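Local coordinates for protein alpha-L-arabinofuranosidase B (Aspergillus kawachii, PDB 6SXT) that hydrolyses terminal non-reducing alpha-L-arabinofuranosyl residues from arabinoxylan, arabinan and arabinogalactan, helping to break down plant hemicellulose, at residues G100-V112 and A119-R131. Residues are numbered along the deposited sequence; the frame is centred on the assembly and turned at random.
Sequences GYDNLASAIGAPV and AYGVFMSPGTGYR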
ATOM      1  N   GLY A 100     -15.467 -10.851  -6.766  1.00 24.78           N
ATOM      2  CA  GLY A 100     -15.277  -9.440  -7.117  1.00 21.67           C
ATOM      3  C   GLY A 100     -14.936  -8.569  -5.914  1.00 20.74           C
ATOM      4  O   GLY A 100     -14.950  -7.335  -6.072  1.00 20.82           O
ATOM      5  N   TYR A 101     -14.652  -9.167  -4.769  1.00 20.58           N
ATOM      6  CA  TYR A 101     -14.038  -8.401  -3.650  1.00 19.67           C
ATOM      7  C   TYR A 101     -12.663  -7.916  -4.085  1.00 18.49           C
ATOM      8  O   TYR A 101     -12.044  -8.385  -5.056  1.00 18.42           O
ATOM      9  CB  TYR A 101     -13.907  -9.227  -2.369  1.00 19.03           C
ATOM     10  CG  TYR A 101     -15.175  -9.235  -1.575  1.00 21.62           C
ATOM     11  CD1 TYR A 101     -16.271  -9.995  -1.986  1.00 25.00           C
ATOM     12  CD2 TYR A 101     -15.286  -8.528  -0.387  1.00 21.82           C
ATOM     13  CE1 TYR A 101     -17.452  -9.962  -1.264  1.00 26.39           C
ATOM     14  CE2 TYR A 101     -16.462  -8.482   0.329  1.00 25.18           C
ATOM     15  CZ  TYR A 101     -17.554  -9.186  -0.131  1.00 27.25           C
ATOM     16  OH  TYR A 101     -18.702  -9.183   0.615  1.00 32.73           O
ATOM     17  N   ASP A 102     -12.210  -6.879  -3.372  1.00 16.71           N
ATOM     18  CA  ASP A 102     -10.838  -6.394  -3.579  1.00 17.24           C
ATOM     19  C   ASP A 102      -9.870  -7.233  -2.765  1.00 16.70           C
ATOM     20  O   ASP A 102     -10.261  -7.988  -1.886  1.00 16.74           O
ATOM     21  CB  ASP A 102     -10.776  -4.938  -3.167  1.00 16.00           C
ATOM     22  CG  ASP A 102     -11.602  -3.987  -4.010  1.00 18.68           C
ATOM     23  OD1 ASP A 102     -11.982  -4.363  -5.145  1.00 19.93           O
ATOM     24  OD2 ASP A 102     -11.927  -2.899  -3.506  1.00 16.83           O
ATOM     25  N   ASN A 103      -8.597  -7.182  -3.146  1.00 16.57           N
ATOM     26  CA  ASN A 103      -7.540  -7.877  -2.411  1.00 15.85           C
ATOM     27  C   ASN A 103      -7.348  -7.214  -1.019  1.00 16.33           C
ATOM     28  O   ASN A 103      -7.476  -5.962  -0.885  1.00 16.50           O
ATOM     29  CB  ASN A 103      -6.211  -7.792  -3.119  1.00 16.42           C
ATOM     30  CG  ASN A 103      -6.153  -8.483  -4.465  1.00 18.22           C
ATOM     31  OD1 ASN A 103      -5.495  -7.971  -5.356  1.00 18.58           O
ATOM     32  ND2 ASN A 103      -6.783  -9.647  -4.594  1.00 17.58           N
ATOM     33  N   LEU A 104      -6.966  -8.058  -0.075  1.00 16.09           N
ATOM     34  CA  LEU A 104      -6.346  -7.592   1.189  1.00 16.11           C
ATOM     35  C   LEU A 104      -4.886  -7.223   0.945  1.00 15.96           C
ATOM     36  O   LEU A 104      -4.183  -7.813   0.101  1.00 16.22           O
ATOM     37  CB  LEU A 104      -6.462  -8.680   2.240  1.00 15.94           C
ATOM     38  CG  LEU A 104      -7.891  -9.009   2.670  1.00 17.20           C
ATOM     39  CD1 LEU A 104      -7.857 -10.228   3.545  1.00 19.16           C
ATOM     40  CD2 LEU A 104      -8.534  -7.867   3.364  1.00 18.12           C
ATOM     41  N   ALA A 105      -4.381  -6.315   1.768  1.00 14.85           N
ATOM     42  CA  ALA A 105      -2.960  -5.944   1.742  1.00 14.87           C
ATOM     43  C   ALA A 105      -2.100  -6.968   2.435  1.00 14.79           C
ATOM     44  O   ALA A 105      -2.486  -7.527   3.476  1.00 14.73           O
ATOM     45  CB  ALA A 105      -2.755  -4.573   2.361  1.00 16.12           C
ATOM     46  N   SER A 106      -0.866  -7.093   1.958  1.00 14.67           N
ATOM     47  CA  SER A 106       0.207  -7.740   2.702  1.00 13.95           C
ATOM     48  C   SER A 106       0.360  -7.048   4.057  1.00 14.92           C
ATOM     49  O   SER A 106       0.168  -5.842   4.132  1.00 15.79           O
ATOM     50  CB  SER A 106       1.506  -7.594   1.918  1.00 15.51           C
ATOM     51  OG  SER A 106       2.597  -8.070   2.668  1.00 17.11           O
ATOM     52  N   ALA A 107       0.813  -7.789   5.045  1.00 15.06           N
ATOM     53  CA  ALA A 107       1.182  -7.163   6.323  1.00 15.32           C
ATOM     54  C   ALA A 107       2.594  -6.591   6.315  1.00 15.00           C
ATOM     55  O   ALA A 107       2.925  -5.843   7.233  1.00 14.91           O
ATOM     56  CB  ALA A 107       1.079  -8.190   7.394  1.00 15.87           C
ATOM     57  N   ILE A 108       3.405  -6.786   5.267  1.00 15.09           N
ATOM     58  CA  ILE A 108       4.864  -6.487   5.348  1.00 14.62           C
ATOM     59  C   ILE A 108       5.345  -5.600   4.206  1.00 16.25           C
ATOM     60  O   ILE A 108       6.566  -5.468   4.058  1.00 18.38           O
ATOM     61  CB  ILE A 108       5.710  -7.775   5.441  1.00 15.62           C
ATOM     62  CG1 ILE A 108       5.544  -8.728   4.254  1.00 15.42           C
ATOM     63  CG2 ILE A 108       5.403  -8.470   6.748  1.00 17.05           C
ATOM     64  CD1 ILE A 108       6.538  -9.830   4.151  1.00 16.57           C
ATOM     65  N   GLY A 109       4.459  -4.994   3.442  1.00 14.74           N
ATOM     66  CA  GLY A 109       4.919  -4.155   2.335  1.00 15.09           C
ATOM     67  C   GLY A 109       5.348  -2.761   2.748  1.00 15.29           C
ATOM     68  O   GLY A 109       5.952  -2.065   1.932  1.00 15.21           O
ATOM     69  N   ALA A 110       5.067  -2.324   3.978  1.00 13.85           N
ATOM     70  CA  ALA A 110       5.323  -0.934   4.385  1.00 14.20           C
ATOM     71  C   ALA A 110       5.952  -0.883   5.771  1.00 16.10           C
ATOM     72  O   ALA A 110       5.415  -0.262   6.689  1.00 15.80           O
ATOM     73  CB  ALA A 110       4.063  -0.134   4.322  1.00 16.43           C
ATOM     74  N   PRO A 111       7.139  -1.455   5.939  1.00 15.08           N
ATOM     75  CA  PRO A 111       7.845  -1.357   7.212  1.00 14.87           C
ATOM     76  C   PRO A 111       8.299   0.084   7.441  1.00 15.76           C
ATOM     77  O   PRO A 111       8.788   0.764   6.525  1.00 15.87           O
ATOM     78  CB  PRO A 111       9.062  -2.270   7.071  1.00 15.80           C
ATOM     79  CG  PRO A 111       9.336  -2.243   5.551  1.00 17.22           C
ATOM     80  CD  PRO A 111       7.953  -2.183   4.923  1.00 15.52           C
ATOM     81  N   VAL A 112       8.202   0.519   8.676  1.00 14.56           N
ATOM     82  CA  VAL A 112       8.660   1.833   9.159  1.00 14.22           C
ATOM     83  C   VAL A 112       9.268   1.639  10.546  1.00 14.40           C
ATOM     84  O   VAL A 112       9.078   0.564  11.146  1.00 14.90           O
ATOM     85  CB  VAL A 112       7.532   2.870   9.203  1.00 15.32           C
ATOM     86  CG1 VAL A 112       7.064   3.200   7.792  1.00 16.51           C
ATOM     87  CG2 VAL A 112       6.412   2.392  10.120  1.00 16.72           C
ATOM     88  N   ALA A 119       7.270  -0.803  12.997  1.00 14.23           N
ATOM     89  CA  ALA A 119       5.838  -1.000  12.799  1.00 14.62           C
ATOM     90  C   ALA A 119       5.590  -1.178  11.318  1.00 13.78           C
ATOM     91  O   ALA A 119       6.514  -0.990  10.496  1.00 15.26           O
ATOM     92  CB  ALA A 119       5.047   0.178  13.326  1.00 15.89           C
ATOM     93  N   TYR A 120       4.358  -1.535  10.995  1.00 14.13           N
ATOM     94  CA  TYR A 120       3.967  -1.891   9.611  1.00 13.87           C
ATOM     95  C   TYR A 120       2.771  -1.076   9.170  1.00 15.28           C
ATOM     96  O   TYR A 120       1.756  -1.061   9.891  1.00 14.91           O
ATOM     97  CB  TYR A 120       3.638  -3.378   9.580  1.00 14.69           C
ATOM     98  CG  TYR A 120       4.841  -4.256   9.775  1.00 14.36           C
ATOM     99  CD1 TYR A 120       5.798  -4.387   8.770  1.00 15.38           C
ATOM    100  CD2 TYR A 120       5.064  -4.923  10.983  1.00 14.89           C
ATOM    101  CE1 TYR A 120       6.896  -5.223   8.922  1.00 16.78           C
ATOM    102  CE2 TYR A 120       6.149  -5.776  11.138  1.00 15.69           C
ATOM    103  CZ  TYR A 120       7.076  -5.921  10.108  1.00 17.00           C
ATOM    104  OH  TYR A 120       8.175  -6.712  10.301  1.00 18.13           O
ATOM    105  N   GLY A 121       2.893  -0.424   8.000  1.00 14.48           N
ATOM    106  CA  GLY A 121       1.779   0.239   7.340  1.00 13.90           C
ATOM    107  C   GLY A 121       1.047  -0.673   6.385  1.00 14.57           C
ATOM    108  O   GLY A 121       1.351  -1.850   6.283  1.00 14.91           O
ATOM    109  N   VAL A 122       0.115  -0.076   5.667  1.00 14.27           N
ATOM    110  CA  VAL A 122      -0.779  -0.817   4.748  1.00 14.42           C
ATOM    111  C   VAL A 122      -0.374  -0.473   3.316  1.00 14.52           C
ATOM    112  O   VAL A 122      -0.754   0.578   2.830  1.00 14.76           O
ATOM    113  CB  VAL A 122      -2.247  -0.505   5.022  1.00 14.37           C
ATOM    114  CG1 VAL A 122      -3.155  -1.369   4.163  1.00 14.94           C
ATOM    115  CG2 VAL A 122      -2.563  -0.674   6.492  1.00 14.80           C
ATOM    116  N   PHE A 123       0.398  -1.349   2.698  1.00 14.88           N
ATOM    117  CA  PHE A 123       0.899  -1.140   1.327  1.00 14.73           C
ATOM    118  C   PHE A 123      -0.135  -1.732   0.369  1.00 15.53           C
ATOM    119  O   PHE A 123      -0.366  -2.959   0.389  1.00 16.22           O
ATOM    120  CB  PHE A 123       2.235  -1.827   1.157  1.00 15.36           C
ATOM    121  CG  PHE A 123       2.972  -1.501  -0.109  1.00 15.45           C
ATOM    122  CD1 PHE A 123       2.669  -2.156  -1.304  1.00 16.97           C
ATOM    123  CD2 PHE A 123       4.011  -0.588  -0.090  1.00 15.29           C
ATOM    124  CE1 PHE A 123       3.381  -1.864  -2.464  1.00 15.29           C
ATOM    125  CE2 PHE A 123       4.735  -0.317  -1.243  1.00 14.85           C
ATOM    126  CZ  PHE A 123       4.449  -0.990  -2.421  1.00 15.91           C
ATOM    127  N   MET A 124      -0.731  -0.890  -0.433  1.00 15.55           N
ATOM    128  CA  MET A 124      -1.879  -1.309  -1.258  1.00 15.41           C
ATOM    129  C   MET A 124      -1.473  -1.251  -2.733  1.00 16.73           C
ATOM    130  O   MET A 124      -1.133  -0.186  -3.237  1.00 17.09           O
ATOM    131  CB  MET A 124      -3.073  -0.413  -1.003  1.00 16.58           C
ATOM    132  CG  MET A 124      -3.445  -0.435   0.512  1.00 17.55           C
ATOM    133  SD  MET A 124      -4.863   0.555   0.972  1.00 17.96           S
ATOM    134  CE  MET A 124      -6.144  -0.480   0.303  1.00 21.35           C
ATOM    135  N   SER A 125      -1.449  -2.437  -3.357  1.00 16.41           N
ATOM    136  CA  SER A 125      -1.219  -2.636  -4.792  1.00 16.81           C
ATOM    137  C   SER A 125      -2.537  -2.447  -5.525  1.00 16.77           C
ATOM    138  O   SER A 125      -3.638  -2.579  -4.955  1.00 16.73           O
ATOM    139  CB  SER A 125      -0.572  -3.988  -4.975  1.00 17.28           C
ATOM    140  OG  SER A 125      -1.305  -5.008  -4.302  1.00 18.15           O
ATOM    141  N   PRO A 126      -2.494  -2.215  -6.857  1.00 16.50           N
ATOM    142  CA  PRO A 126      -3.731  -2.093  -7.618  1.00 16.60           C
ATOM    143  C   PRO A 126      -4.606  -3.333  -7.412  1.00 17.08           C
ATOM    144  O   PRO A 126      -4.129  -4.502  -7.560  1.00 17.53           O
ATOM    145  CB  PRO A 126      -3.215  -2.001  -9.081  1.00 17.46           C
ATOM    146  CG  PRO A 126      -1.890  -1.319  -8.895  1.00 17.82           C
ATOM    147  CD  PRO A 126      -1.289  -2.027  -7.698  1.00 16.46           C
ATOM    148  N   GLY A 127      -5.859  -3.073  -7.061  1.00 17.61           N
ATOM    149  CA  GLY A 127      -6.819  -4.143  -6.782  1.00 18.45           C
ATOM    150  C   GLY A 127      -7.071  -4.344  -5.300  1.00 18.38           C
ATOM    151  O   GLY A 127      -7.993  -5.082  -4.941  1.00 17.58           O
ATOM    152  N   THR A 128      -6.287  -3.686  -4.458  1.00 17.81           N
ATOM    153  CA  THR A 128      -6.417  -3.771  -2.988  1.00 16.28           C
ATOM    154  C   THR A 128      -7.395  -2.702  -2.504  1.00 17.71           C
ATOM    155  O   THR A 128      -7.367  -1.566  -2.988  1.00 18.06           O
ATOM    156  CB  THR A 128      -5.026  -3.607  -2.364  1.00 16.04           C
ATOM    157  OG1 THR A 128      -4.149  -4.584  -2.942  1.00 17.84           O
ATOM    158  CG2 THR A 128      -5.024  -3.811  -0.872  1.00 16.44           C
ATOM    159  N   GLY A 129      -8.208  -3.035  -1.499  1.00 15.70           N
ATOM    160  CA  GLY A 129      -9.183  -2.082  -0.970  1.00 15.97           C
ATOM    161  C   GLY A 129      -9.810  -2.526   0.309  1.00 14.73           C
ATOM    162  O   GLY A 129     -10.062  -3.710   0.492  1.00 16.97           O
ATOM    163  N   TYR A 130     -10.150  -1.545   1.148  1.00 15.60           N
ATOM    164  CA  TYR A 130     -10.903  -1.729   2.389  1.00 14.81           C
ATOM    165  C   TYR A 130     -12.099  -0.778   2.418  1.00 14.34           C
ATOM    166  O   TYR A 130     -12.096   0.296   1.792  1.00 16.18           O
ATOM    167  CB  TYR A 130     -10.025  -1.464   3.620  1.00 15.63           C
ATOM    168  CG  TYR A 130      -8.862  -2.413   3.776  1.00 14.49           C
ATOM    169  CD1 TYR A 130      -7.665  -2.195   3.126  1.00 15.66           C
ATOM    170  CD2 TYR A 130      -8.953  -3.549   4.564  1.00 15.10           C
ATOM    171  CE1 TYR A 130      -6.616  -3.080   3.217  1.00 14.83           C
ATOM    172  CE2 TYR A 130      -7.897  -4.453   4.703  1.00 15.76           C
ATOM    173  CZ  TYR A 130      -6.719  -4.208   4.012  1.00 15.23           C
ATOM    174  OH  TYR A 130      -5.666  -5.082   4.091  1.00 15.66           O
ATOM    175  N   ARG A 131     -13.101  -1.156   3.213  1.00 15.16           N
ATOM    176  CA  ARG A 131     -14.361  -0.378   3.259  1.00 16.25           C
ATOM    177  C   ARG A 131     -15.144  -0.676   4.499  1.00 16.45           C
ATOM    178  O   ARG A 131     -14.988  -1.788   5.076  1.00 16.07           O
ATOM    179  CB  ARG A 131     -15.188  -0.713   2.009  1.00 17.33           C
ATOM    180  CG  ARG A 131     -16.334   0.209   1.705  1.00 18.37           C
ATOM    181  CD  ARG A 131     -16.830   0.041   0.254  1.00 18.21           C
ATOM    182  NE  ARG A 131     -17.615   1.178  -0.105  1.00 17.26           N
ATOM    183  CZ  ARG A 131     -17.537   1.833  -1.231  1.00 17.77           C
ATOM    184  NH1 ARG A 131     -16.773   1.383  -2.218  1.00 18.88           N
ATOM    185  NH2 ARG A 131     -18.221   2.938  -1.395  1.00 18.44           N
TER
HETATM  186  O   HOH W   1      -3.520  -5.924  -5.442  1.00 20.61           O
HETATM  187  O   HOH W   2      -2.642  -6.680  -1.913  1.00 20.45           O
HETATM  188  O   HOH W   3       1.630  -3.698   3.844  1.00 16.01           O
HETATM  189  O   HOH W   4      -0.237  -5.589  -0.442  1.00 17.07           O
HETATM  190  O   HOH W   5       3.694  -3.356   6.207  1.00 15.90           O
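Ala105 is gripped tightly by 119-131: its backbone N donates to the hydroxyl of Tyr130, N to OH 2.9 Å and fairly straight at 161°, while its methyl CB sits 3.7 Å from Val122 CG1. The first bond of the Tyr130 side chain points away from 100-112, but its end comes back, the side chains of Tyr130 and Leu104 crossing at about a right angle with Tyr130 CE2 3.7 Å from Leu104 CD2. The same hydroxyl also bonds to Ile72 O, which ties this spot to strand 70-75. Next door, Asn103 holds the end of the type II turn Ser125-Thr128 with both its backbone polar atoms, its N bonding to Gly127 O and its O receiving Gly129 N, one residue past the turn. Thr128 turns CG2 anti to its backbone N, bringing that methyl to 3.3 Å from Asn103 O. At the far end lies the antiparallel hairpin of strands 111-114 and 117-124, part of the large sheet of the concanavalin-like catalytic domain; Val112 and Ala119 exchange two backbone bonds there, and Gly121 N donates to Ala110 O. Between these ends the backbones part and water takes over. One water joins Ser106 N to Phe123 O, another bridges Gly109 N and Phe123 N, and a third accepts from Ala110 N and lies 2.8 Å from Gly121 O. Beside these waters, Phe123 CD2 closes to 3.2 Å on Gly109 O, and its ring stacks with His155.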